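Local structure of Glyco_hydro_cc domain-containing protein (Cryptococcus neoformans, 6UBC) at residues A[265-270]-A[304-309]; A[221-227]-A[236-241]; A[201-205]-A[400-406]; A[336-342]-A[364-370]. The protein probably binds beta-1,3-glucan oligosaccharides as a member of subgroup VII of glycoside hydrolase family GH128. All blocks are in the same frame, centred on the assembly; numbering follows the deposited sequence.

Overall arrangement
All four contacts lie in one curled sheet whose eight parallel strands, 204-207 through 406-411, fit the beta/alpha barrel expected of this glycoside hydrolase family. Contacts 2, 1 and 4 come in series along the chain. Contact 3 spans them all, joining the start of the first barrel strand to the turn before the last one. Contacts 1 and 2 are neighbours, with centres 11 Å apart, and meet where strands 237-241 and 268-270 pair. Contact 4 lies nearest the chain centre and touches the other three. Its centre is 13 Å from contact 1, 14 Å from contact 2 and 11 Å from contact 3. Together they trace much of the barrel wall.

Contact 1: A[265-270]-A[304-309]; sequences APQYII and QGSILI
The carbonyl oxygen Pro266 O is gripped twice. Ser306 OG donates to it at 2.7 Å, from 25° out of the carbonyl plane, and a water bridging weakly to Gln304 O donates a second bond. The Ser306 hydroxyl gets there because OG lies anti to its own carbonyl carbon (chi1 -60°). One residue on, Gln267 O takes the backbone N-H of Ile307 at 2.9 Å in a nearly straight bond, and a second water ties it to Gly305 O. Regular parallel pairing follows. Ile269 N donates to Ile307 O, and Ile309 N donates to Ile269 O at 2.8 Å. Side chains alternate across the sheet. On one face the Tyr268 ring lies alongside Ile307, with Tyr268 CE1 3.5 Å from Ile307 CD1. Ile309 CD1 sits at the edge of the same ring, 4.0 Å from Tyr268 CB, and also meets Ile270 CG1. On the other face Ile269 CD1 touches both Ser306 CB and Leu308 CD2, the latter at 3.9 Å. Helix 287-298 packs there through Ile298 and Trp294. The hydroxyl of Tyr268 is bound to Ser196 O, and its ring meets that of Trp367. Strand 268-270, helix 287-298 and strand 307-309 form a beta-alpha-beta unit, the repeating element of a beta/alpha barrel.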
# COMPACT_ATOMS: atom_id res chain seq x y z
N ALA A 265 -12.16 12.85 -10.45
CA ALA A 265 -11.89 11.41 -10.53
C ALA A 265 -10.44 11.14 -10.14
O ALA A 265 -9.49 11.60 -10.77
CB ALA A 265 -12.23 10.90 -11.89
N PRO A 266 -10.18 10.32 -9.10
CA PRO A 266 -8.81 9.89 -8.84
C PRO A 266 -8.16 9.19 -10.05
O PRO A 266 -8.89 8.53 -10.82
CB PRO A 266 -9.05 8.85 -7.74
CG PRO A 266 -10.22 9.36 -7.03
CD PRO A 266 -11.15 9.79 -8.16
N GLN A 267 -6.85 9.30 -10.21
CA GLN A 267 -6.09 8.35 -11.07
C GLN A 267 -6.03 6.96 -10.43
O GLN A 267 -6.25 5.99 -11.15
CB GLN A 267 -4.68 8.81 -11.38
CG GLN A 267 -4.58 9.91 -12.45
CD GLN A 267 -3.14 10.01 -12.90
OE1 GLN A 267 -2.78 9.56 -13.98
NE2 GLN A 267 -2.26 10.43 -11.98
N TYR A 268 -5.86 6.87 -9.11
CA TYR A 268 -5.69 5.61 -8.35
C TYR A 268 -6.48 5.67 -7.04
O TYR A 268 -6.45 6.71 -6.34
CB TYR A 268 -4.22 5.42 -7.95
CG TYR A 268 -3.25 5.52 -9.10
CD1 TYR A 268 -2.97 4.42 -9.90
CD2 TYR A 268 -2.74 6.74 -9.50
CE1 TYR A 268 -2.13 4.51 -11.01
CE2 TYR A 268 -1.88 6.84 -10.59
CZ TYR A 268 -1.59 5.73 -11.36
OH TYR A 268 -0.76 5.87 -12.46
N ILE A 269 -7.11 4.55 -6.66
CA ILE A 269 -7.81 4.45 -5.35
C ILE A 269 -7.31 3.21 -4.65
O ILE A 269 -7.48 2.11 -5.23
CB ILE A 269 -9.30 4.38 -5.53
CG1 ILE A 269 -9.86 5.63 -6.21
CG2 ILE A 269 -9.92 4.19 -4.17
CD1 ILE A 269 -11.23 5.41 -6.81
N ILE A 270 -6.66 3.39 -3.50
CA ILE A 270 -6.35 2.25 -2.60
C ILE A 270 -7.56 1.96 -1.69
O ILE A 270 -8.13 2.89 -1.08
CB ILE A 270 -5.09 2.53 -1.81
CG1 ILE A 270 -3.90 2.67 -2.76
CG2 ILE A 270 -4.91 1.47 -0.69
CD1 ILE A 270 -2.63 3.13 -2.07
N GLN A 304 -15.02 6.39 -14.44
CA GLN A 304 -14.39 7.66 -14.73
C GLN A 304 -12.90 7.43 -14.97
O GLN A 304 -12.20 8.41 -15.04
CB GLN A 304 -14.70 8.62 -13.59
CG GLN A 304 -16.15 8.49 -13.11
CD GLN A 304 -17.08 9.14 -14.11
OE1 GLN A 304 -16.80 10.24 -14.57
NE2 GLN A 304 -18.15 8.46 -14.48
N GLY A 305 -12.42 6.20 -15.08
CA GLY A 305 -11.00 6.02 -15.37
C GLY A 305 -10.14 5.66 -14.16
O GLY A 305 -8.93 5.39 -14.37
N SER A 306 -10.70 5.61 -12.95
CA SER A 306 -9.87 5.37 -11.73
C SER A 306 -9.37 3.93 -11.78
O SER A 306 -10.17 3.02 -12.16
CB SER A 306 -10.64 5.66 -10.48
OG SER A 306 -11.04 7.02 -10.46
N ILE A 307 -8.09 3.72 -11.48
CA ILE A 307 -7.52 2.37 -11.26
C ILE A 307 -7.86 1.93 -9.81
O ILE A 307 -7.53 2.71 -8.86
CB ILE A 307 -6.02 2.36 -11.55
CG1 ILE A 307 -5.72 2.54 -13.03
CG2 ILE A 307 -5.38 1.10 -11.06
CD1 ILE A 307 -4.32 3.02 -13.30
N LEU A 308 -8.45 0.74 -9.64
CA LEU A 308 -8.90 0.24 -8.32
C LEU A 308 -7.88 -0.73 -7.74
O LEU A 308 -7.53 -1.74 -8.35
CB LEU A 308 -10.24 -0.43 -8.40
CG LEU A 308 -11.33 0.44 -9.01
CD1 LEU A 308 -12.65 -0.27 -8.79
CD2 LEU A 308 -11.34 1.83 -8.40
N ILE A 309 -7.38 -0.38 -6.56
CA ILE A 309 -6.42 -1.21 -5.81
C ILE A 309 -7.19 -1.84 -4.64
O ILE A 309 -7.88 -1.15 -3.91
CB ILE A 309 -5.22 -0.37 -5.40
CG1 ILE A 309 -4.50 0.11 -6.67
CG2 ILE A 309 -4.29 -1.10 -4.47
CD1 ILE A 309 -4.34 1.62 -6.71
O HOH W 1 -9.25 9.25 -13.76
O HOH W 2 -6.37 6.45 -13.94

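Contact 2: A[221-227]-A[236-241]; sequences WYYDWNA and ASAVNM
Trp221 and Tyr222 pair in parallel with Ser237 and Ala238, and the bonds Tyr222 N to Ser237 O (3.1 Å) and Val239 N to Tyr222 O (2.9 Å) join the two backbones. The Tyr222 ring folds back over the partner strand. Its CG stands between the backbone N and the carbonyl carbon (chi1 54°), which lays one ring face on Ser237 O and Ala238. Ala238 CA makes a CH-pi contact there, 3.9 Å from the ring centroid, while Ala236 CB sits at the ring edge. A water joins Tyr222 OH to Ala236 O. On the other side of the sheet, Val239 CG2 touches Trp221 CE3 obliquely at 3.7 Å. Further on, Met241 runs out extended, and its sulfur meets two rings. It makes Met-aromatic contacts with Tyr223, at the ring edge, where Met241 SD is 3.6 Å from Tyr223 CE2, and obliquely with the five-membered ring of Trp225. The methyl touches the Trp225 edge at CD1. Ala227 O accepts from Asn240 ND2 (2.9 Å) and Met241 N (3.2 Å), which reach it from opposite faces of the carbonyl plane. Asp224 OD1 takes Asn226 N in an Asx turn, which shapes the chain between Tyr223 and Ala227. Strand 221-223 lies between strands 204-207 and 237-241, and strand 268-270 flanks the latter. Across the barrel, Tyr223 OH binds Thr369 O and Trp225 NE1 binds Glu370 OE2. Helix 250-260 packs on Ala227 through Ala258 and Phe259.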
# COMPACT_ATOMS: atom_id res chain seq x y z
N TRP A 221 4.80 7.94 -7.08
CA TRP A 221 3.48 8.02 -6.44
C TRP A 221 3.62 8.09 -4.94
O TRP A 221 4.74 7.75 -4.40
CB TRP A 221 2.63 6.82 -6.83
CG TRP A 221 3.13 5.48 -6.36
CD1 TRP A 221 4.24 4.82 -6.83
CD2 TRP A 221 2.68 4.71 -5.24
NE1 TRP A 221 4.47 3.67 -6.14
CE2 TRP A 221 3.48 3.54 -5.19
CE3 TRP A 221 1.65 4.86 -4.31
CZ2 TRP A 221 3.30 2.56 -4.22
CZ3 TRP A 221 1.44 3.85 -3.40
CH2 TRP A 221 2.25 2.72 -3.36
N TYR A 222 2.53 8.51 -4.31
CA TYR A 222 2.49 8.65 -2.86
C TYR A 222 1.06 8.67 -2.37
O TYR A 222 0.12 9.00 -3.08
CB TYR A 222 3.19 9.95 -2.47
CG TYR A 222 2.67 11.19 -3.16
CD1 TYR A 222 3.21 11.65 -4.36
CD2 TYR A 222 1.68 11.94 -2.58
CE1 TYR A 222 2.71 12.80 -4.95
CE2 TYR A 222 1.16 13.07 -3.15
CZ TYR A 222 1.68 13.52 -4.36
OH TYR A 222 1.20 14.66 -4.95
N TYR A 223 0.92 8.33 -1.10
CA TYR A 223 -0.39 8.39 -0.40
C TYR A 223 -0.11 8.52 1.09
O TYR A 223 1.04 8.17 1.53
CB TYR A 223 -1.20 7.15 -0.71
CG TYR A 223 -0.85 5.90 0.08
CD1 TYR A 223 0.35 5.20 -0.12
CD2 TYR A 223 -1.74 5.36 0.99
CE1 TYR A 223 0.65 4.06 0.60
CE2 TYR A 223 -1.48 4.18 1.65
CZ TYR A 223 -0.26 3.53 1.49
OH TYR A 223 0.04 2.36 2.16
N ASP A 224 -1.14 8.91 1.83
CA ASP A 224 -0.98 9.25 3.27
C ASP A 224 -2.17 8.73 4.09
O ASP A 224 -2.40 9.28 5.19
CB ASP A 224 -0.72 10.74 3.45
CG ASP A 224 -1.94 11.59 3.16
OD1 ASP A 224 -2.95 11.05 2.70
OD2 ASP A 224 -1.85 12.80 3.41
N TRP A 225 -2.91 7.78 3.53
CA TRP A 225 -4.07 7.10 4.14
C TRP A 225 -5.30 8.01 4.16
O TRP A 225 -6.37 7.49 4.47
CB TRP A 225 -3.77 6.56 5.53
CG TRP A 225 -2.67 5.54 5.55
CD1 TRP A 225 -2.78 4.26 5.15
CD2 TRP A 225 -1.30 5.73 5.93
NE1 TRP A 225 -1.59 3.59 5.29
CE2 TRP A 225 -0.66 4.48 5.75
CE3 TRP A 225 -0.56 6.80 6.43
CZ2 TRP A 225 0.67 4.29 6.03
CZ3 TRP A 225 0.77 6.61 6.74
CH2 TRP A 225 1.39 5.36 6.52
N ASN A 226 -5.17 9.28 3.78
CA ASN A 226 -6.35 10.19 3.69
C ASN A 226 -7.06 10.00 2.33
O ASN A 226 -6.47 9.42 1.34
CB ASN A 226 -5.93 11.65 3.91
CG ASN A 226 -5.36 11.86 5.29
OD1 ASN A 226 -5.91 11.32 6.25
ND2 ASN A 226 -4.24 12.59 5.38
N ALA A 227 -8.26 10.57 2.21
CA ALA A 227 -9.03 10.51 0.95
C ALA A 227 -8.18 11.07 -0.19
O ALA A 227 -8.14 10.43 -1.30
CB ALA A 227 -10.38 11.24 1.13
N ALA A 236 5.44 13.00 -9.41
CA ALA A 236 4.82 11.80 -8.82
C ALA A 236 3.30 11.98 -8.79
O ALA A 236 2.81 13.10 -8.72
CB ALA A 236 5.38 11.60 -7.43
N SER A 237 2.55 10.89 -8.78
CA SER A 237 1.05 10.95 -8.74
C SER A 237 0.54 10.77 -7.29
O SER A 237 0.90 9.77 -6.64
CB SER A 237 0.49 9.91 -9.63
OG SER A 237 0.97 10.11 -10.96
N ALA A 238 -0.32 11.69 -6.83
CA ALA A 238 -1.14 11.50 -5.61
C ALA A 238 -2.05 10.31 -5.81
O ALA A 238 -2.77 10.26 -6.84
CB ALA A 238 -1.96 12.72 -5.33
N VAL A 239 -2.11 9.42 -4.83
CA VAL A 239 -3.02 8.26 -4.87
C VAL A 239 -4.07 8.47 -3.79
O VAL A 239 -3.72 8.76 -2.63
CB VAL A 239 -2.21 6.99 -4.63
CG1 VAL A 239 -3.09 5.78 -4.42
CG2 VAL A 239 -1.20 6.78 -5.75
N ASN A 240 -5.34 8.35 -4.15
CA ASN A 240 -6.46 8.54 -3.21
C ASN A 240 -6.70 7.22 -2.46
O ASN A 240 -6.27 6.12 -2.91
CB ASN A 240 -7.73 9.01 -3.92
CG ASN A 240 -7.57 10.33 -4.63
OD1 ASN A 240 -7.07 10.35 -5.75
ND2 ASN A 240 -7.95 11.45 -4.01
N MET A 241 -7.38 7.30 -1.34
CA MET A 241 -7.62 6.09 -0.53
C MET A 241 -8.89 6.21 0.29
O MET A 241 -9.23 7.33 0.71
CB MET A 241 -6.46 5.87 0.44
CG MET A 241 -6.65 4.71 1.36
SD MET A 241 -5.05 4.12 1.99
CE MET A 241 -5.64 2.82 3.10
O HOH W 3 1.55 15.54 -7.60
O HOH W 4 -3.95 8.87 0.32
O HOH W 5 -9.04 7.38 3.51

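Contact 3: A[201-205]-A[400-406]; sequences GIKAG and FESDDRV
Lys203 NZ is held by three backbone carbonyls of the helix end and the turn after it. Phe400 O and Val406 O each accept at 2.8 Å, and Glu401 O accepts at 3.1 Å from well above its carbonyl plane (59° out of it). A water also accepts from Lys203 NZ and donates to Asp404 OD1. With four acceptors for three protons, at least one N-H is probably shared, perhaps the one toward Glu401 O. The lysine chain, fully extended beyond CG, carries the charge across to the carbonyls. Its methylenes slide past Glu401, which runs in the opposite direction, with Lys203 CD 3.6 Å from Glu401 OE1. Their charged ends do not meet. Two waters link the carboxylate to the other backbone, Glu401 OE1 to Lys203 N and Glu401 OE2 to Ala204 N. Tyr409 OH also binds Glu401 OE2. A positive charge at the C-terminal end of helix 386-402 is probably favourable, since the last carbonyls point along the axis past the helix end. The type I turn from Asp403 to Val406, which brings in Val406 O, is braced by its own side chains. Asp403 OD1 accepts Arg405 N (2.9 Å) in an Asx turn, and Arg405 grips the Asp403 carboxylate side-on through NE and NH2, the latter 2.8 Å from Asp403 OD2. Asp356 of helix 348-362 holds Arg405 NH1. Strands 204-207 and 406-411 are parallel neighbours, so the lysine ties the start of the first barrel strand to the junction between helix 386-402 and the last strand.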
# COMPACT_ATOMS: atom_id res chain seq x y z
N GLY A 201 6.03 5.55 -14.54
CA GLY A 201 7.11 4.59 -14.85
C GLY A 201 8.13 4.45 -13.74
O GLY A 201 9.26 4.00 -14.00
N ILE A 202 7.74 4.74 -12.49
CA ILE A 202 8.64 4.58 -11.31
C ILE A 202 7.89 3.71 -10.29
O ILE A 202 6.88 4.17 -9.77
CB ILE A 202 9.02 5.95 -10.71
CG1 ILE A 202 9.64 6.90 -11.74
CG2 ILE A 202 9.95 5.76 -9.50
CD1 ILE A 202 9.82 8.29 -11.24
N LYS A 203 8.37 2.51 -10.06
CA LYS A 203 7.63 1.61 -9.12
C LYS A 203 7.64 2.23 -7.73
O LYS A 203 6.68 2.02 -6.98
CB LYS A 203 8.30 0.25 -9.05
CG LYS A 203 8.15 -0.62 -10.29
CD LYS A 203 8.64 -2.02 -10.08
CE LYS A 203 8.65 -2.88 -11.32
NZ LYS A 203 8.86 -4.31 -11.03
N ALA A 204 8.75 2.85 -7.35
CA ALA A 204 8.94 3.20 -5.93
C ALA A 204 7.97 4.32 -5.55
O ALA A 204 7.84 5.32 -6.29
CB ALA A 204 10.39 3.64 -5.70
N GLY A 205 7.36 4.20 -4.38
CA GLY A 205 6.54 5.25 -3.82
C GLY A 205 6.80 5.40 -2.32
O GLY A 205 7.71 4.76 -1.78
N PHE A 400 11.77 -6.17 -5.81
CA PHE A 400 10.56 -5.57 -6.37
C PHE A 400 10.86 -5.04 -7.80
O PHE A 400 10.05 -5.27 -8.69
CB PHE A 400 10.03 -4.42 -5.51
CG PHE A 400 9.42 -4.82 -4.20
CD1 PHE A 400 8.81 -6.03 -3.98
CD2 PHE A 400 9.47 -3.94 -3.14
CE1 PHE A 400 8.17 -6.31 -2.78
CE2 PHE A 400 8.88 -4.24 -1.93
CZ PHE A 400 8.17 -5.40 -1.75
N GLU A 401 11.99 -4.36 -7.97
CA GLU A 401 12.30 -3.78 -9.30
C GLU A 401 12.39 -4.93 -10.33
O GLU A 401 11.94 -4.79 -11.48
CB GLU A 401 13.57 -2.93 -9.20
CG GLU A 401 13.36 -1.64 -8.47
CD GLU A 401 12.41 -0.63 -9.12
OE1 GLU A 401 12.05 -0.81 -10.33
OE2 GLU A 401 12.02 0.36 -8.42
N SER A 402 12.91 -6.08 -9.93
CA SER A 402 13.18 -7.16 -10.91
C SER A 402 11.91 -8.01 -11.12
O SER A 402 11.84 -8.78 -12.08
CB SER A 402 14.38 -7.95 -10.50
OG SER A 402 14.00 -8.75 -9.42
N ASP A 403 10.90 -7.84 -10.27
CA ASP A 403 9.74 -8.74 -10.28
C ASP A 403 8.65 -8.10 -11.13
O ASP A 403 7.97 -7.15 -10.67
CB ASP A 403 9.26 -9.10 -8.88
CG ASP A 403 8.27 -10.25 -8.84
OD1 ASP A 403 7.58 -10.50 -9.87
OD2 ASP A 403 8.18 -10.88 -7.75
N ASP A 404 8.39 -8.67 -12.29
CA ASP A 404 7.37 -8.12 -13.19
C ASP A 404 5.97 -8.23 -12.60
O ASP A 404 5.07 -7.54 -13.14
CB ASP A 404 7.37 -8.89 -14.53
CG ASP A 404 8.54 -8.43 -15.40
OD1 ASP A 404 9.36 -7.56 -14.94
OD2 ASP A 404 8.61 -8.90 -16.58
N ARG A 405 5.72 -9.05 -11.59
CA ARG A 405 4.38 -9.08 -10.96
C ARG A 405 4.14 -7.82 -10.11
O ARG A 405 2.96 -7.52 -9.82
CB ARG A 405 4.21 -10.32 -10.08
CG ARG A 405 4.19 -11.65 -10.84
CD ARG A 405 4.48 -12.90 -10.02
NE ARG A 405 5.73 -12.84 -9.25
CZ ARG A 405 6.08 -13.69 -8.31
NH1 ARG A 405 5.32 -14.75 -8.05
NH2 ARG A 405 7.20 -13.53 -7.63
N VAL A 406 5.20 -7.17 -9.63
CA VAL A 406 5.05 -6.00 -8.69
C VAL A 406 5.12 -4.74 -9.54
O VAL A 406 6.20 -4.43 -10.10
CB VAL A 406 6.12 -6.06 -7.60
CG1 VAL A 406 6.09 -4.77 -6.77
CG2 VAL A 406 5.92 -7.30 -6.73
O HOH W 6 9.36 -5.14 -13.83
O HOH W 7 10.70 1.22 -11.74
O HOH W 8 11.23 2.94 -8.83

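Contact 4: A[336-342]-A[364-370]; sequences WDITNLH and KPIWVTE
Thr369 OG1 donates to Asn340 OD1 at 2.7 Å, in the amide plane and on a lone pair. Asn340 CG lies anti to the backbone N (chi1 -176°), which brings the amide across to the threonine. The same hydroxyl accepts a weak bond from His342 NE2 at the edge of the imidazole. At the other end, Lys364 NZ donates to Trp336 O at 2.8 Å and stands over the face of the Trp336 five-membered ring as a cation-pi partner. Trp336 NE1 is bound to Thr339 OG1. Between these ends the backbones pair in parallel, with Leu341 N 2.9 Å from Trp367 O. A beta bulge shifts the register at His342, which pairs with Glu370. The Glu370 carboxylate stacks on the His342 ring, their planes 18° apart, with Glu370 OE1 3.2 Å from His342 CE1. Glu274 binds His342 ND1. Ile338 CD1 lies over the face of the Trp367 five-membered ring in a CH-pi contact, 4.0 Å from its centroid, and Ile338 CG2 is 3.4 Å from Trp367 CD1. Leu341 and Ile366 meet on the other face of the sheet, against Tyr358 and Ile355 of helix 348-362. Strand 339-345, that helix and strand 366-375 form a beta-alpha-beta unit. The cluster around His342 and Glu370 lies toward the C-terminal side of the strands, where beta/alpha-barrel glycoside hydrolases carry their sugar-binding cleft.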
# COMPACT_ATOMS: atom_id res chain seq x y z
N TRP A 336 -11.27 -5.59 -8.41
CA TRP A 336 -10.15 -4.64 -8.42
C TRP A 336 -9.30 -4.86 -9.67
O TRP A 336 -9.37 -5.97 -10.28
CB TRP A 336 -9.34 -4.77 -7.14
CG TRP A 336 -8.75 -6.13 -6.90
CD1 TRP A 336 -7.52 -6.54 -7.33
CD2 TRP A 336 -9.25 -7.15 -6.05
NE1 TRP A 336 -7.26 -7.77 -6.84
CE2 TRP A 336 -8.29 -8.17 -6.02
CE3 TRP A 336 -10.40 -7.31 -5.29
CZ2 TRP A 336 -8.48 -9.33 -5.31
CZ3 TRP A 336 -10.59 -8.48 -4.59
CH2 TRP A 336 -9.65 -9.49 -4.62
N ASP A 337 -8.47 -3.86 -9.98
CA ASP A 337 -7.48 -3.95 -11.08
C ASP A 337 -6.15 -4.50 -10.54
O ASP A 337 -5.47 -5.23 -11.26
CB ASP A 337 -7.30 -2.59 -11.72
CG ASP A 337 -8.56 -2.03 -12.29
OD1 ASP A 337 -9.12 -2.72 -13.09
OD2 ASP A 337 -8.93 -0.92 -11.94
N ILE A 338 -5.79 -4.08 -9.33
CA ILE A 338 -4.45 -4.27 -8.71
C ILE A 338 -4.62 -4.86 -7.30
O ILE A 338 -5.39 -4.30 -6.53
CB ILE A 338 -3.64 -2.97 -8.73
CG1 ILE A 338 -3.30 -2.58 -10.19
CG2 ILE A 338 -2.40 -3.09 -7.87
CD1 ILE A 338 -2.68 -1.25 -10.29
N THR A 339 -3.95 -5.98 -7.05
CA THR A 339 -4.00 -6.70 -5.76
C THR A 339 -3.02 -5.96 -4.84
O THR A 339 -1.87 -5.73 -5.21
CB THR A 339 -3.66 -8.18 -5.87
OG1 THR A 339 -4.47 -8.74 -6.91
CG2 THR A 339 -3.91 -8.91 -4.57
N ASN A 340 -3.51 -5.60 -3.66
CA ASN A 340 -2.82 -4.77 -2.67
C ASN A 340 -2.18 -5.68 -1.64
O ASN A 340 -2.97 -6.39 -0.93
CB ASN A 340 -3.84 -3.86 -1.99
CG ASN A 340 -3.25 -2.87 -1.00
OD1 ASN A 340 -2.08 -2.95 -0.67
ND2 ASN A 340 -4.10 -1.93 -0.53
N LEU A 341 -0.87 -5.61 -1.45
CA LEU A 341 -0.18 -6.37 -0.40
C LEU A 341 0.41 -5.42 0.65
O LEU A 341 0.94 -4.33 0.30
CB LEU A 341 0.98 -7.19 -1.00
CG LEU A 341 0.59 -8.56 -1.56
CD1 LEU A 341 -0.48 -8.46 -2.61
CD2 LEU A 341 1.85 -9.30 -2.11
N HIS A 342 0.45 -5.94 1.88
CA HIS A 342 1.28 -5.45 3.00
C HIS A 342 2.27 -6.58 3.25
O HIS A 342 1.84 -7.71 3.53
CB HIS A 342 0.39 -5.14 4.22
CG HIS A 342 -0.31 -3.84 4.05
ND1 HIS A 342 -1.08 -3.31 5.04
CD2 HIS A 342 -0.35 -3.01 3.00
CE1 HIS A 342 -1.60 -2.20 4.58
NE2 HIS A 342 -1.18 -1.96 3.31
N LYS A 364 -3.51 -10.97 -10.99
CA LYS A 364 -3.48 -9.53 -11.28
C LYS A 364 -2.18 -8.88 -10.78
O LYS A 364 -1.48 -9.36 -9.86
CB LYS A 364 -4.69 -8.83 -10.67
CG LYS A 364 -6.00 -9.29 -11.27
CD LYS A 364 -7.18 -8.66 -10.69
CE LYS A 364 -8.42 -9.22 -11.30
NZ LYS A 364 -9.64 -8.70 -10.63
N PRO A 365 -1.80 -7.77 -11.42
CA PRO A 365 -0.65 -7.01 -11.01
C PRO A 365 -0.79 -6.60 -9.54
O PRO A 365 -1.91 -6.40 -9.08
CB PRO A 365 -0.62 -5.77 -11.92
CG PRO A 365 -1.53 -6.10 -13.07
CD PRO A 365 -2.46 -7.22 -12.62
N ILE A 366 0.35 -6.42 -8.90
CA ILE A 366 0.43 -6.18 -7.43
C ILE A 366 0.98 -4.79 -7.14
O ILE A 366 1.95 -4.35 -7.79
CB ILE A 366 1.27 -7.28 -6.77
CG1 ILE A 366 0.42 -8.54 -6.67
CG2 ILE A 366 1.84 -6.86 -5.42
CD1 ILE A 366 1.22 -9.79 -6.44
N TRP A 367 0.42 -4.16 -6.12
CA TRP A 367 1.03 -3.00 -5.47
C TRP A 367 1.33 -3.40 -4.04
O TRP A 367 0.44 -3.92 -3.35
CB TRP A 367 0.13 -1.76 -5.51
CG TRP A 367 0.15 -0.94 -6.76
CD1 TRP A 367 0.52 -1.30 -8.02
CD2 TRP A 367 -0.19 0.44 -6.81
NE1 TRP A 367 0.39 -0.27 -8.87
CE2 TRP A 367 -0.03 0.84 -8.16
CE3 TRP A 367 -0.62 1.37 -5.86
CZ2 TRP A 367 -0.37 2.12 -8.59
CZ3 TRP A 367 -0.89 2.66 -6.26
CH2 TRP A 367 -0.75 3.03 -7.63
N VAL A 368 2.56 -3.23 -3.63
CA VAL A 368 2.93 -3.40 -2.19
C VAL A 368 2.76 -2.02 -1.57
O VAL A 368 3.71 -1.21 -1.60
CB VAL A 368 4.33 -4.00 -2.00
CG1 VAL A 368 4.66 -4.24 -0.53
CG2 VAL A 368 4.46 -5.34 -2.70
N THR A 369 1.65 -1.77 -0.90
CA THR A 369 1.35 -0.39 -0.45
C THR A 369 2.06 -0.12 0.90
O THR A 369 2.19 1.04 1.24
CB THR A 369 -0.15 -0.08 -0.37
OG1 THR A 369 -0.71 -0.98 0.60
CG2 THR A 369 -0.81 -0.18 -1.74
N GLU A 370 2.50 -1.16 1.62
CA GLU A 370 3.28 -1.00 2.87
C GLU A 370 4.24 -2.16 2.92
O GLU A 370 3.78 -3.32 2.79
CB GLU A 370 2.40 -1.03 4.12
CG GLU A 370 1.46 0.13 4.27
CD GLU A 370 0.49 0.08 5.41
OE1 GLU A 370 0.66 -0.80 6.32
OE2 GLU A 370 -0.47 0.91 5.39
O HOH W 9 -2.90 -10.69 -7.99
O HOH W 10 -2.22 0.68 2.67